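Local coordinates for D-psicose 3-epimerase (Agrobacterium tumefaciens, PDB 2HK0), which interconverts D-fructose and D-psicose by epimerisation at C3, a reaction in which a bound metal ion plays a pivotal role, at residues P265-G270 against A290-D295. Sequence-based numbering, arbitrary orientation.
Sequences PFVKTG and AKMDED
Met292, a selenomethionine in this crystal, reaches from helix 289-307 to Val267 and Lys268 in the loop that follows strand 260-263. Its CB leaves the helix pointing toward the loop. CB and CG carry the chain toward the loop; neither has a loop atom within 4.2 Å. The two CA atoms of Val267 and Met292 are 9.5 Å apart. The touching starts at the selenium. Met292 SE lies 3.7 Å from Lys268 CE and 3.9 Å from Val267 CG2. The chain bends at chi2 (-73°) and again at chi3 (-79°), which turns the terminal methyl aside at the selenium, so that it lies against the loop and not in a fully extended line. Met292 CE therefore also meets both loop residues, 4.0 Å from Val267 CG2 and 4.1 Å from Lys268 CG. The protein is a TIM barrel of the xylose isomerase-like family, with eight parallel strands. Here the loop after the last strand packs against the C-terminal helix. No hydrogen bond joins the two segments, and the contact is apolar. Lys268 contributes its methylene chain, which bends at chi2 (-68°), is extended beyond that bend and crosses the Met292 chain at a slant, with CE against the selenium. Its ammonium group is held elsewhere: NZ hydrogen-bonds to Ser284 OG and to the carbonyl of Ala287, just ahead of the helix. Val267 is buried, and one branch, CG2, does the touching. Its backbone is tied to Leu283. The backbone O of Met292 accepts a hydrogen bond from Tyr29 OH.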
loop_
_atom_site.group_PDB
_atom_site.type_symbol
_atom_site.label_atom_id
_atom_site.label_comp_id
_atom_site.label_asym_id
_atom_site.label_seq_id
_atom_site.Cartn_x
_atom_site.Cartn_y
_atom_site.Cartn_z
ATOM N N PRO A 265 21.654 2.988 -4.360
ATOM C CA PRO A 265 21.027 3.116 -5.674
ATOM C C PRO A 265 21.942 2.823 -6.861
ATOM O O PRO A 265 23.122 3.158 -6.864
ATOM C CB PRO A 265 20.499 4.551 -5.660
ATOM C CG PRO A 265 21.539 5.284 -4.827
ATOM C CD PRO A 265 21.996 4.303 -3.773
ATOM N N PHE A 266 21.375 2.174 -7.866
ATOM C CA PHE A 266 22.104 1.843 -9.085
ATOM C C PHE A 266 21.142 2.216 -10.217
ATOM O O PHE A 266 20.210 1.466 -10.531
ATOM C CB PHE A 266 22.436 0.345 -9.119
ATOM C CG PHE A 266 23.498 -0.083 -8.117
ATOM C CD1 PHE A 266 24.834 0.282 -8.295
ATOM C CD2 PHE A 266 23.163 -0.892 -7.026
ATOM C CE1 PHE A 266 25.832 -0.157 -7.396
ATOM C CE2 PHE A 266 24.137 -1.335 -6.126
ATOM C CZ PHE A 266 25.483 -0.966 -6.310
ATOM N N VAL A 267 21.374 3.380 -10.818
ATOM C CA VAL A 267 20.509 3.885 -11.862
ATOM C C VAL A 267 21.220 4.179 -13.202
ATOM O O VAL A 267 20.584 4.649 -14.145
ATOM C CB VAL A 267 19.789 5.176 -11.372
ATOM C CG1 VAL A 267 18.951 4.877 -10.099
ATOM C CG2 VAL A 267 20.816 6.262 -11.079
ATOM N N LYS A 268 22.516 3.892 -13.287
ATOM C CA LYS A 268 23.275 4.135 -14.513
ATOM C C LYS A 268 23.691 2.870 -15.267
ATOM O O LYS A 268 24.244 1.935 -14.684
ATOM C CB LYS A 268 24.524 4.962 -14.193
ATOM C CG LYS A 268 24.223 6.402 -13.771
ATOM C CD LYS A 268 23.659 7.220 -14.937
ATOM C CE LYS A 268 23.435 8.693 -14.541
ATOM N NZ LYS A 268 23.029 9.577 -15.697
ATOM N N THR A 269 23.423 2.853 -16.574
ATOM C CA THR A 269 23.785 1.717 -17.416
ATOM C C THR A 269 25.257 1.822 -17.767
ATOM O O THR A 269 25.860 2.886 -17.617
ATOM C CB THR A 269 23.069 1.732 -18.773
ATOM O OG1 THR A 269 23.598 2.816 -19.554
ATOM C CG2 THR A 269 21.567 1.905 -18.608
ATOM N N GLY A 270 25.824 0.719 -18.252
ATOM C CA GLY A 270 27.218 0.713 -18.671
ATOM C C GLY A 270 28.290 0.355 -17.652
ATOM O O GLY A 270 28.108 0.475 -16.436
ATOM N N ALA A 290 25.148 16.911 -11.161
ATOM C CA ALA A 290 24.369 17.770 -10.276
ATOM C C ALA A 290 22.971 17.213 -9.994
ATOM O O ALA A 290 22.456 17.355 -8.877
ATOM C CB ALA A 290 24.263 19.191 -10.863
ATOM N N LYS A 291 22.340 16.599 -10.992
ATOM C CA LYS A 291 21.019 16.035 -10.753
ATOM C C LYS A 291 21.181 14.774 -9.875
ATOM O O LYS A 291 20.367 14.519 -8.992
ATOM C CB LYS A 291 20.319 15.705 -12.077
ATOM C CG LYS A 291 18.891 15.145 -11.938
ATOM C CD LYS A 291 18.040 16.006 -11.033
ATOM C CE LYS A 291 16.550 15.741 -11.234
ATOM N NZ LYS A 291 16.236 14.294 -11.182
HETATM N N MSE A 292 22.240 14.005 -10.103
HETATM C CA MSE A 292 22.490 12.803 -9.293
HETATM C C MSE A 292 22.634 13.190 -7.812
HETATM O O MSE A 292 22.112 12.512 -6.924
HETATM C CB MSE A 292 23.751 12.103 -9.780
HETATM C CG MSE A 292 23.613 11.464 -11.168
HETATM SE SE MSE A 292 22.506 9.831 -11.103
HETATM C CE MSE A 292 23.918 8.653 -10.408
ATOM N N ASP A 293 23.341 14.290 -7.560
ATOM C CA ASP A 293 23.552 14.806 -6.203
ATOM C C ASP A 293 22.239 15.247 -5.577
ATOM O O ASP A 293 21.982 15.012 -4.389
ATOM C CB ASP A 293 24.498 16.016 -6.222
ATOM C CG ASP A 293 25.936 15.637 -6.513
ATOM O OD1 ASP A 293 26.263 14.428 -6.598
ATOM O OD2 ASP A 293 26.752 16.570 -6.655
ATOM N N GLU A 294 21.424 15.919 -6.382
ATOM C CA GLU A 294 20.129 16.423 -5.943
ATOM C C GLU A 294 19.212 15.259 -5.536
ATOM O O GLU A 294 18.562 15.307 -4.495
ATOM C CB GLU A 294 19.498 17.250 -7.068
ATOM C CG GLU A 294 18.215 17.985 -6.714
ATOM C CD GLU A 294 17.522 18.529 -7.962
ATOM O OE1 GLU A 294 18.217 19.136 -8.819
ATOM O OE2 GLU A 294 16.289 18.345 -8.093
ATOM N N ASP A 295 19.148 14.219 -6.362
ATOM C CA ASP A 295 18.329 13.051 -6.021
ATOM C C ASP A 295 18.851 12.445 -4.706
ATOM O O ASP A 295 18.074 12.107 -3.818
ATOM C CB ASP A 295 18.399 11.991 -7.124
ATOM C CG ASP A 295 17.537 12.329 -8.323
ATOM O OD1 ASP A 295 16.623 13.164 -8.197
ATOM O OD2 ASP A 295 17.756 11.738 -9.397
#